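Local structure of DUF5624 domain-containing protein (Legionella pneumophila subsp. pneumophila, 4JX2) at residues T381-L384 against S385-V388; K365-D368 against F369-L373; R332-I335 against A336-F340; Y28-Q32 against A33-L37; M193-L197 against N198-S202. The protein is of unknown function but is a putative secreted protein that combines many helices with a small mixed beta sheet in a two-chain assembly. One frame throughout, in Å; residues are numbered along the deposited sequence.

How the contacts relate
Along the chain the order is contact 4, contact 5, contact 3, contact 2, contact 1. Contact 4 opens helix 32-41, contact 5 closes helix 175-197 and contact 3 closes helix 315-339, while contacts 2 and 1 begin the successive helices 366-378 and 386-398. Only contacts 1 and 2 touch, with centres about 12 Å apart, T387 packing on L373 and on the backbone of F369. Contacts 4 and 5 lie on opposite sides of the chain's centre, about 75 Å between centres, in an elongated chain. Contacts 1 and 3, about 34 Å between centres within one chain, are linked across the dimer through a sulfate held by L384 N and by R332 of the other subunit. Contacts 2, 3 and 4 all touch the second subunit.

Contact 1. Residues T381-L384 against S385-V388; sequences TEML and SNTV. With SO4 (sulfate ion), chain F.
The amide of N386 approaches the carboxylate of E382 out of plane: ND2 comes from above the carboxylate plane, 51° out of it, and donates to OE1 at 2.9 Å. The two planes are 50° apart and the side chains cross at about a right angle, so the pairing is not coplanar. OE2 is met on its anti side by T381 OG1 at 2.8 Å, nearer the carboxylate plane, and also bonds S276 OG; S276 O is a second acceptor for N386 ND2. E382 reaches N386 because its chain bends at chi2 (-50°). At the other corner of the N386 amide, the methyl CE of selenomethionine M383 lies beside OD1.

In the backbone, a type I beta turn runs from M383 to N386, closed by N386 N donating to M383 O at 3.0 Å. The next carbonyl is gripped twice by one residue: T387 N (3.0 Å from L384 O) comes from above the plane of the L384 carbonyl, whereas T387 OG1 (2.7 Å from the same O) lies in that plane, on a lone pair. L384 N donates to O3 of a sulfate at 3.2 Å, an ion shared with N267 and with R332 of the second subunit.

The turn joins helix 366-378 to helix 386-398. L384 and T387 pack on both helix 366-378 and helix 223-247, and V388 adds to the latter surface.

Contact 2. Residues K365-D368 against F369-L373; sequences KIED and FLMRL. With SO4 (sulfate ion), chain G.
M371 lies across the end of E367 and beside D368 in the first turns of helix 366-378. Its chain bends at chi3 (-97°), bringing the methyl CE of this selenomethionine to 3.4 Å from D368 OD1 and 3.7 Å from E367 OE2, contacts of a methyl with two carboxylates.

Three backbone carbonyls are satisfied in helical i to i+4 fashion. L370 N donates to I366 O at 3.1 Å; M371 N reaches E367 O at 3.0 Å, and R372 N reaches D368 O at the same 3.0 Å. I366 O also receives a weak bond from F369 N. One residue earlier, K365 O accepts a weak bond from D368 N and has F369 CD2 beside it. At the start of the helix, I366 N donates to a sulfate O2 at 2.8 Å, with an N-H...O angle of 168°.

The guanidinium of R372 leaves this surface to form a salt bridge with D357, while L370 and M371 pack on I343 and I346 of the second subunit. A sulfate at this N-terminus is the arrangement expected where helix-end amides, and probably the helix dipole, attract an anion; the ion itself probably comes from the crystallisation liquor.

Contact 3. Residues R332-I335 against A336-F340; sequences RRII and ANEVF. With SO4 (sulfate ion), chain P.
I335 and V339 stand side by side on the last two turns of helix 315-339, the helix C-terminus, with their CG2 methyls 3.9 Å apart. With CG1 at chi1 -68°, I335 CG2 stands anti to the backbone N, on the side of the next turn, where V339 CG2 lies. One position round, I334 and E338 run alongside each other in the same way, I334 CG2 lying 3.5 Å from E338 OE2, so a methyl packs against the carboxylate end.

Four consecutive i to i+4 backbone bonds set these side chains one turn apart. E338 N bonds I334 O at 2.8 Å, and A336, N337 and V339 donate in the same way to R332, R333 and I335. F340 is the first residue to leave helical geometry, yet its N still bonds A336 O at 3.0 Å.

Outward from these pairs, the second subunit packs on the helix: its A378 on A336 and its Y125 on I335. R333 turns its NE to Y297 of its own chain. R332 leaves the helix toward a sulfate that L384 N and N267 of the second subunit also hold, so the ion bridges the two chains. R332 NH2 makes a weak bond to sulfate O3. Sulfate O2 sits in the guanidinium plane, at its edge, and accepts hydrogen bonds from R332 NH1 at 3.2 Å and R332 NH2 at 3.1 Å.

Contact 4. Residues Y28-Q32 against A33-L37; sequences YVTPQ and AFWNL
T30 crosses W35 at about a right angle, laying its methyl over the face of the indole: CG2 is 4.0 Å from the centroid of the five-membered ring and 28° off the ring normal, a CH-pi contact. The torsion that sets CG2 anti to the backbone N turns OG1 elsewhere, to E112 of the second subunit. P31 and F34 are arranged differently. They run side by side, and P31 CG meets the F34 ring in plane, at its edge, 3.8 Å from CD2.

Q32 and N36 form the polar pair. Although its first bond leads away from residues 33-37, Q32 folds back at chi2 (62°), and NE2 donates to N36 OD1 at 2.9 Å. The bond is nearly straight, 172°, and lies in the amide plane of Q32, while the N36 amide is turned from it. In the backbone, N36 N bonds Q32 O at 2.9 Å.

P31 holds the N-cap position of helix 32-41. Its proline ring offers no side-chain acceptor, so its carbonyl, weakly bonded by F34 N and W35 N, is the acceptor it contributes, while the first turn is also joined by the Q32-N36 bond and apolar packing.

Contact 5. Residues M193-L197 against N198-S202; sequences MSDVL and NEKLS
K200 crosses D195 obliquely at the end of helix 175-197. Its CB lies 3.6 Å from the backbone O of D195; the chain then stays extended, and CD passes 3.6 Å from D195 OD1. At the tip NZ ends 4.3 Å from the same OD1, beyond a salt bridge, and water 1 fills the role of intermediary: it accepts from NZ at 3.0 Å and donates to D195 OD1 at 2.9 Å. The water also donates to S194 OG, whose hydroxyl has a further partner in Q430 O.

The backbone explains how K200 comes to lie there. E199 has positive phi (59°) and the chain turns back in a Schellman motif: K200 N bonds D195 O at 2.7 Å, and E199 N bonds V196 O at 3.1 Å. L201 N adds a longer second bond to D195 O. Just before, N198 returns to S194 O twice, through its backbone N and, weakly, through ND2.

On the apolar side L201 CD1 packs 3.6 Å from D195 CB, L201 CB is near V196 CG2, and V196 also packs on M141 of helix 136-155. The last carbonyls of the helix are thus met mainly by backbone donors of the residues that follow it, and the lysine and aspartate charges probably interact chiefly through the water, with weaker electrostatic attraction than direct contact would give.

Contact 1. Residues T381-L384 against S385-V388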
# COMPACT_ATOMS: atom_id res chain seq x y z
N THR A 381 8.02 2.58 -4.52
CA THR A 381 6.93 3.26 -3.82
C THR A 381 6.57 4.61 -4.45
O THR A 381 5.48 5.11 -4.22
CB THR A 381 7.32 3.48 -2.34
OG1 THR A 381 8.50 4.32 -2.25
CG2 THR A 381 7.55 2.18 -1.60
N GLU A 382 7.48 5.19 -5.22
CA GLU A 382 7.34 6.52 -5.83
C GLU A 382 6.90 6.50 -7.28
O GLU A 382 7.18 5.56 -8.04
CB GLU A 382 8.68 7.27 -5.77
CG GLU A 382 9.31 7.38 -4.39
CD GLU A 382 8.38 7.87 -3.31
OE1 GLU A 382 7.85 9.00 -3.44
OE2 GLU A 382 8.16 7.11 -2.34
N MSE A 383 6.23 7.58 -7.67
CA MSE A 383 5.79 7.87 -9.04
C MSE A 383 6.67 8.98 -9.51
O MSE A 383 7.06 9.81 -8.66
CB MSE A 383 4.30 8.31 -9.10
CG MSE A 383 3.47 7.90 -7.90
SE MSE A 383 1.61 8.37 -8.12
CE MSE A 383 1.57 9.97 -7.05
N LEU A 384 6.97 9.09 -10.81
CA LEU A 384 7.81 10.23 -11.28
C LEU A 384 7.14 11.59 -10.98
O LEU A 384 7.86 12.55 -10.71
CB LEU A 384 8.20 10.14 -12.77
CG LEU A 384 9.33 9.18 -13.12
CD1 LEU A 384 9.66 9.26 -14.60
CD2 LEU A 384 10.60 9.43 -12.27
N SER A 385 5.78 11.65 -10.93
CA SER A 385 5.05 12.88 -10.63
C SER A 385 5.32 13.40 -9.19
O SER A 385 5.11 14.59 -8.95
CB SER A 385 3.56 12.71 -10.88
OG SER A 385 3.00 11.62 -10.16
N ASN A 386 5.85 12.53 -8.26
CA ASN A 386 6.23 12.94 -6.89
C ASN A 386 7.46 13.87 -6.91
O ASN A 386 7.74 14.52 -5.90
CB ASN A 386 6.53 11.74 -6.01
CG ASN A 386 5.35 10.90 -5.61
OD1 ASN A 386 4.20 11.32 -5.70
ND2 ASN A 386 5.61 9.72 -5.08
N THR A 387 8.20 13.92 -8.05
CA THR A 387 9.37 14.79 -8.22
C THR A 387 8.99 16.26 -7.99
O THR A 387 9.81 17.02 -7.46
CB THR A 387 9.97 14.63 -9.64
OG1 THR A 387 10.31 13.27 -9.87
CG2 THR A 387 11.17 15.52 -9.88
N VAL A 388 7.78 16.65 -8.44
CA VAL A 388 7.32 18.04 -8.39
C VAL A 388 5.94 18.21 -7.73
O VAL A 388 5.61 19.32 -7.31
CB VAL A 388 7.33 18.66 -9.82
CG1 VAL A 388 8.73 18.63 -10.45
CG2 VAL A 388 6.28 18.03 -10.74
S SO4 F . 6.04 6.58 -13.58
O1 SO4 F . 7.48 6.73 -13.56
O2 SO4 F . 5.70 5.27 -14.18
O3 SO4 F . 5.54 6.64 -12.20
O4 SO4 F . 5.41 7.64 -14.37

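Contact 2. Residues K365-D368 against F369-L373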
# COMPACT_ATOMS: atom_id res chain seq x y z
N LYS A 365 15.90 25.13 -4.77
CA LYS A 365 17.03 24.98 -5.68
C LYS A 365 16.66 23.92 -6.71
O LYS A 365 15.90 23.00 -6.39
CB LYS A 365 18.29 24.57 -4.91
CG LYS A 365 18.64 25.43 -3.71
CD LYS A 365 19.80 24.84 -2.91
CE LYS A 365 20.11 25.65 -1.65
NZ LYS A 365 21.22 26.64 -1.84
N ILE A 366 17.22 23.99 -7.93
CA ILE A 366 16.94 22.98 -8.96
C ILE A 366 17.57 21.64 -8.52
O ILE A 366 17.03 20.58 -8.83
CB ILE A 366 17.35 23.43 -10.39
CG1 ILE A 366 16.67 22.60 -11.47
CG2 ILE A 366 18.85 23.52 -10.60
CD1 ILE A 366 15.61 23.31 -12.12
N GLU A 367 18.67 21.70 -7.73
CA GLU A 367 19.37 20.52 -7.19
C GLU A 367 18.39 19.63 -6.40
O GLU A 367 18.44 18.40 -6.53
CB GLU A 367 20.52 20.97 -6.30
CG GLU A 367 21.60 19.93 -6.08
CD GLU A 367 22.48 20.17 -4.86
OE1 GLU A 367 22.67 21.35 -4.47
OE2 GLU A 367 23.00 19.18 -4.30
N ASP A 368 17.46 20.25 -5.64
CA ASP A 368 16.46 19.57 -4.85
C ASP A 368 15.55 18.67 -5.71
O ASP A 368 15.33 17.50 -5.38
CB ASP A 368 15.62 20.59 -4.07
CG ASP A 368 16.40 21.41 -3.04
OD1 ASP A 368 17.60 21.11 -2.82
OD2 ASP A 368 15.80 22.35 -2.45
N PHE A 369 15.09 19.19 -6.83
CA PHE A 369 14.19 18.46 -7.73
C PHE A 369 14.93 17.34 -8.46
O PHE A 369 14.38 16.24 -8.61
CB PHE A 369 13.52 19.46 -8.68
CG PHE A 369 12.73 20.48 -7.89
CD1 PHE A 369 11.57 20.11 -7.20
CD2 PHE A 369 13.19 21.78 -7.74
CE1 PHE A 369 10.89 21.02 -6.40
CE2 PHE A 369 12.49 22.71 -6.97
CZ PHE A 369 11.35 22.32 -6.30
N LEU A 370 16.21 17.57 -8.80
CA LEU A 370 17.05 16.54 -9.42
C LEU A 370 17.24 15.36 -8.46
O LEU A 370 17.11 14.21 -8.87
CB LEU A 370 18.40 17.11 -9.88
CG LEU A 370 18.35 18.15 -11.00
CD1 LEU A 370 19.69 18.42 -11.50
CD2 LEU A 370 17.50 17.68 -12.18
N MSE A 371 17.47 15.67 -7.16
CA MSE A 371 17.61 14.70 -6.08
C MSE A 371 16.30 13.90 -5.93
O MSE A 371 16.33 12.66 -5.82
CB MSE A 371 17.98 15.40 -4.79
CG MSE A 371 19.40 15.94 -4.80
SE MSE A 371 19.86 16.60 -3.03
CE MSE A 371 19.55 18.34 -3.24
N ARG A 372 15.17 14.59 -6.01
CA ARG A 372 13.86 13.98 -5.89
C ARG A 372 13.52 13.15 -7.13
O ARG A 372 12.88 12.10 -7.00
CB ARG A 372 12.80 15.04 -5.60
CG ARG A 372 11.48 14.48 -5.11
CD ARG A 372 11.56 13.71 -3.80
NE ARG A 372 10.22 13.43 -3.30
CZ ARG A 372 9.50 14.28 -2.58
NH1 ARG A 372 10.02 15.46 -2.24
NH2 ARG A 372 8.28 13.97 -2.19
N LEU A 373 13.98 13.60 -8.33
CA LEU A 373 13.78 12.85 -9.58
C LEU A 373 14.51 11.50 -9.50
O LEU A 373 13.90 10.48 -9.84
CB LEU A 373 14.29 13.67 -10.78
CG LEU A 373 14.31 13.00 -12.17
CD1 LEU A 373 12.91 12.52 -12.60
CD2 LEU A 373 14.87 13.95 -13.19
S SO4 G . 18.91 27.41 -8.42
O1 SO4 G . 19.49 28.10 -7.27
O2 SO4 G . 19.14 25.98 -8.26
O3 SO4 G . 17.46 27.69 -8.53
O4 SO4 G . 19.59 27.87 -9.64

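Contact 3. Residues R332-I335 against A336-F340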
# COMPACT_ATOMS: atom_id res chain seq x y z
N ARG A 332 -13.50 1.51 12.25
CA ARG A 332 -12.41 0.85 12.97
C ARG A 332 -11.58 1.88 13.83
O ARG A 332 -11.18 1.53 14.94
CB ARG A 332 -11.51 0.05 12.02
CG ARG A 332 -12.10 -1.30 11.68
CD ARG A 332 -11.52 -1.83 10.40
NE ARG A 332 -10.21 -2.46 10.59
CZ ARG A 332 -10.00 -3.78 10.60
NH1 ARG A 332 -11.02 -4.62 10.43
NH2 ARG A 332 -8.78 -4.26 10.77
N ARG A 333 -11.40 3.17 13.35
CA ARG A 333 -10.71 4.19 14.16
C ARG A 333 -11.52 4.50 15.38
O ARG A 333 -10.98 4.64 16.47
CB ARG A 333 -10.47 5.51 13.41
CG ARG A 333 -9.52 5.49 12.24
CD ARG A 333 -9.24 6.93 11.84
NE ARG A 333 -8.60 7.09 10.53
CZ ARG A 333 -7.29 7.02 10.33
NH1 ARG A 333 -6.47 6.76 11.34
NH2 ARG A 333 -6.79 7.21 9.11
N ILE A 334 -12.84 4.64 15.19
CA ILE A 334 -13.79 4.97 16.24
C ILE A 334 -13.87 3.82 17.26
O ILE A 334 -13.80 4.09 18.46
CB ILE A 334 -15.18 5.34 15.65
CG1 ILE A 334 -15.04 6.58 14.75
CG2 ILE A 334 -16.23 5.57 16.76
CD1 ILE A 334 -16.25 6.87 13.81
N ILE A 335 -13.96 2.56 16.78
CA ILE A 335 -14.03 1.39 17.66
C ILE A 335 -12.76 1.31 18.50
O ILE A 335 -12.87 1.22 19.71
CB ILE A 335 -14.33 0.05 16.92
CG1 ILE A 335 -15.78 0.05 16.35
CG2 ILE A 335 -14.14 -1.16 17.86
CD1 ILE A 335 -15.97 -0.88 15.06
N ALA A 336 -11.58 1.42 17.88
CA ALA A 336 -10.32 1.36 18.61
C ALA A 336 -10.22 2.43 19.71
O ALA A 336 -9.89 2.11 20.86
CB ALA A 336 -9.16 1.50 17.66
N ASN A 337 -10.56 3.68 19.38
CA ASN A 337 -10.43 4.77 20.34
C ASN A 337 -11.52 4.79 21.36
O ASN A 337 -11.23 5.09 22.50
CB ASN A 337 -10.33 6.12 19.64
CG ASN A 337 -8.92 6.33 19.08
OD1 ASN A 337 -8.60 5.92 17.94
ND2 ASN A 337 -8.02 6.87 19.92
N GLU A 338 -12.76 4.46 20.99
CA GLU A 338 -13.85 4.50 21.95
C GLU A 338 -13.97 3.22 22.78
O GLU A 338 -14.42 3.32 23.92
CB GLU A 338 -15.18 4.84 21.27
CG GLU A 338 -15.21 6.26 20.71
CD GLU A 338 -16.52 6.78 20.16
OE1 GLU A 338 -17.59 6.19 20.47
OE2 GLU A 338 -16.49 7.80 19.44
N VAL A 339 -13.56 2.06 22.26
CA VAL A 339 -13.69 0.79 22.99
C VAL A 339 -12.37 0.39 23.70
O VAL A 339 -12.42 -0.08 24.85
CB VAL A 339 -14.23 -0.36 22.08
CG1 VAL A 339 -14.46 -1.64 22.87
CG2 VAL A 339 -15.51 0.05 21.36
N PHE A 340 -11.19 0.57 23.07
CA PHE A 340 -9.92 0.16 23.69
C PHE A 340 -9.27 1.33 24.46
O PHE A 340 -8.06 1.54 24.35
CB PHE A 340 -8.96 -0.43 22.63
CG PHE A 340 -9.43 -1.71 21.96
CD1 PHE A 340 -10.47 -1.68 21.03
CD2 PHE A 340 -8.81 -2.92 22.21
CE1 PHE A 340 -10.93 -2.86 20.43
CE2 PHE A 340 -9.27 -4.10 21.60
CZ PHE A 340 -10.32 -4.06 20.71
S SO4 P . -7.95 -7.40 9.47
O1 SO4 P . -7.29 -8.64 9.77
O2 SO4 P . -9.21 -7.30 10.21
O3 SO4 P . -7.07 -6.30 9.87
O4 SO4 P . -8.21 -7.35 8.03

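Contact 4. Residues Y28-Q32 against A33-L37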
# COMPACT_ATOMS: atom_id res chain seq x y z
N TYR A 28 -10.99 -34.40 11.44
CA TYR A 28 -11.16 -33.43 12.53
C TYR A 28 -12.26 -32.43 12.24
O TYR A 28 -12.39 -31.94 11.12
CB TYR A 28 -9.85 -32.66 12.87
CG TYR A 28 -10.00 -31.64 13.98
CD1 TYR A 28 -10.18 -32.04 15.30
CD2 TYR A 28 -10.02 -30.28 13.71
CE1 TYR A 28 -10.34 -31.11 16.32
CE2 TYR A 28 -10.18 -29.34 14.72
CZ TYR A 28 -10.34 -29.76 16.03
OH TYR A 28 -10.51 -28.86 17.05
N VAL A 29 -13.05 -32.15 13.26
CA VAL A 29 -14.15 -31.20 13.23
C VAL A 29 -14.04 -30.32 14.47
O VAL A 29 -13.99 -30.85 15.58
CB VAL A 29 -15.53 -31.91 13.15
CG1 VAL A 29 -16.68 -30.93 13.31
CG2 VAL A 29 -15.68 -32.71 11.86
N THR A 30 -13.99 -29.00 14.28
CA THR A 30 -13.99 -28.04 15.38
C THR A 30 -15.26 -28.27 16.23
O THR A 30 -16.37 -28.22 15.67
CB THR A 30 -13.91 -26.60 14.85
OG1 THR A 30 -12.60 -26.33 14.37
CG2 THR A 30 -14.29 -25.56 15.90
N PRO A 31 -15.11 -28.53 17.57
CA PRO A 31 -16.29 -28.69 18.44
C PRO A 31 -17.27 -27.52 18.31
O PRO A 31 -16.85 -26.37 18.22
CB PRO A 31 -15.69 -28.76 19.84
CG PRO A 31 -14.29 -29.23 19.63
CD PRO A 31 -13.85 -28.61 18.34
N GLN A 32 -18.58 -27.84 18.28
CA GLN A 32 -19.65 -26.84 18.14
C GLN A 32 -19.58 -25.75 19.21
O GLN A 32 -19.83 -24.58 18.89
CB GLN A 32 -21.02 -27.52 18.16
CG GLN A 32 -22.19 -26.60 17.78
CD GLN A 32 -22.08 -26.07 16.37
OE1 GLN A 32 -21.95 -26.83 15.41
NE2 GLN A 32 -22.15 -24.75 16.25
N ALA A 33 -19.23 -26.10 20.46
CA ALA A 33 -19.10 -25.14 21.55
C ALA A 33 -18.15 -24.02 21.15
O ALA A 33 -18.45 -22.85 21.43
CB ALA A 33 -18.62 -25.82 22.82
N PHE A 34 -17.03 -24.34 20.43
CA PHE A 34 -16.08 -23.33 19.98
C PHE A 34 -16.69 -22.40 18.91
O PHE A 34 -16.48 -21.19 18.98
CB PHE A 34 -14.78 -23.94 19.47
CG PHE A 34 -13.84 -24.38 20.57
CD1 PHE A 34 -13.19 -23.44 21.36
CD2 PHE A 34 -13.55 -25.72 20.77
CE1 PHE A 34 -12.29 -23.84 22.35
CE2 PHE A 34 -12.65 -26.12 21.75
CZ PHE A 34 -12.02 -25.17 22.53
N TRP A 35 -17.46 -22.93 17.97
CA TRP A 35 -18.11 -22.11 16.96
C TRP A 35 -19.12 -21.18 17.62
O TRP A 35 -19.14 -19.99 17.32
CB TRP A 35 -18.80 -22.99 15.90
CG TRP A 35 -17.91 -23.41 14.77
CD1 TRP A 35 -17.62 -24.69 14.39
CD2 TRP A 35 -17.24 -22.55 13.82
NE1 TRP A 35 -16.80 -24.68 13.27
CE2 TRP A 35 -16.55 -23.38 12.91
CE3 TRP A 35 -17.17 -21.15 13.65
CZ2 TRP A 35 -15.80 -22.87 11.84
CZ3 TRP A 35 -16.42 -20.64 12.60
CH2 TRP A 35 -15.74 -21.50 11.71
N ASN A 36 -19.92 -21.71 18.56
CA ASN A 36 -20.90 -20.93 19.31
C ASN A 36 -20.23 -19.73 19.99
O ASN A 36 -20.69 -18.60 19.82
CB ASN A 36 -21.67 -21.80 20.31
CG ASN A 36 -22.49 -22.89 19.68
OD1 ASN A 36 -22.65 -22.98 18.45
ND2 ASN A 36 -23.04 -23.77 20.50
N LEU A 37 -19.09 -19.96 20.68
CA LEU A 37 -18.32 -18.91 21.35
C LEU A 37 -17.76 -17.94 20.32
O LEU A 37 -17.83 -16.72 20.55
CB LEU A 37 -17.18 -19.50 22.22
CG LEU A 37 -16.34 -18.48 23.02
CD1 LEU A 37 -17.22 -17.68 23.98
CD2 LEU A 37 -15.21 -19.14 23.77

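Contact 5. Residues M193-L197 against N198-S202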
# COMPACT_ATOMS: atom_id res chain seq x y z
N MSE A 193 21.70 12.34 -29.87
CA MSE A 193 21.47 11.01 -30.44
C MSE A 193 22.21 10.85 -31.76
O MSE A 193 22.81 9.80 -31.99
CB MSE A 193 19.99 10.76 -30.64
CG MSE A 193 19.28 10.54 -29.34
SE MSE A 193 17.37 10.31 -29.59
CE MSE A 193 16.89 11.09 -27.93
N SER A 194 22.21 11.92 -32.58
CA SER A 194 22.91 11.95 -33.85
C SER A 194 24.40 11.65 -33.67
O SER A 194 24.96 10.82 -34.38
CB SER A 194 22.70 13.30 -34.53
OG SER A 194 23.37 13.33 -35.77
N ASP A 195 25.02 12.31 -32.65
CA ASP A 195 26.43 12.20 -32.29
C ASP A 195 26.79 10.80 -31.81
O ASP A 195 27.88 10.33 -32.10
CB ASP A 195 26.77 13.25 -31.22
CG ASP A 195 26.83 14.68 -31.73
OD1 ASP A 195 26.90 14.88 -32.98
OD2 ASP A 195 26.82 15.61 -30.90
N VAL A 196 25.86 10.14 -31.12
CA VAL A 196 26.05 8.77 -30.61
C VAL A 196 26.04 7.78 -31.80
O VAL A 196 26.95 6.94 -31.91
CB VAL A 196 24.98 8.42 -29.53
CG1 VAL A 196 24.87 6.90 -29.32
CG2 VAL A 196 25.26 9.14 -28.22
N LEU A 197 25.02 7.90 -32.69
CA LEU A 197 24.85 7.04 -33.86
C LEU A 197 25.93 7.31 -34.93
O LEU A 197 26.24 6.40 -35.72
CB LEU A 197 23.45 7.20 -34.46
CG LEU A 197 22.26 6.84 -33.56
CD1 LEU A 197 20.99 7.49 -34.05
CD2 LEU A 197 22.08 5.35 -33.43
N ASN A 198 26.52 8.52 -34.93
CA ASN A 198 27.61 8.88 -35.85
C ASN A 198 28.97 8.61 -35.19
O ASN A 198 30.02 8.92 -35.77
CB ASN A 198 27.51 10.34 -36.32
CG ASN A 198 26.43 10.58 -37.34
OD1 ASN A 198 26.41 9.98 -38.41
ND2 ASN A 198 25.53 11.50 -37.04
N GLU A 199 28.95 8.03 -33.97
CA GLU A 199 30.12 7.63 -33.17
C GLU A 199 31.07 8.81 -32.84
O GLU A 199 32.27 8.60 -32.64
CB GLU A 199 30.88 6.46 -33.85
CG GLU A 199 30.11 5.16 -33.83
CD GLU A 199 30.75 4.00 -34.55
OE1 GLU A 199 30.87 4.04 -35.80
OE2 GLU A 199 31.09 3.01 -33.86
N LYS A 200 30.52 10.05 -32.76
CA LYS A 200 31.27 11.25 -32.36
C LYS A 200 31.42 11.25 -30.84
O LYS A 200 32.36 11.83 -30.31
CB LYS A 200 30.58 12.53 -32.84
CG LYS A 200 30.54 12.69 -34.36
CD LYS A 200 29.86 13.98 -34.77
CE LYS A 200 29.90 14.19 -36.26
NZ LYS A 200 29.11 15.38 -36.67
N LEU A 201 30.48 10.56 -30.14
CA LEU A 201 30.41 10.36 -28.69
C LEU A 201 30.25 8.89 -28.35
O LEU A 201 29.78 8.11 -29.18
CB LEU A 201 29.21 11.12 -28.08
CG LEU A 201 29.18 12.66 -28.11
CD1 LEU A 201 27.80 13.15 -27.74
CD2 LEU A 201 30.23 13.26 -27.17
N SER A 202 30.59 8.52 -27.10
CA SER A 202 30.41 7.15 -26.60
C SER A 202 29.02 7.05 -26.00
O SER A 202 28.48 8.06 -25.56
CB SER A 202 31.47 6.81 -25.56
OG SER A 202 32.78 7.12 -26.02
O HOH W 1 26.44 14.37 -35.76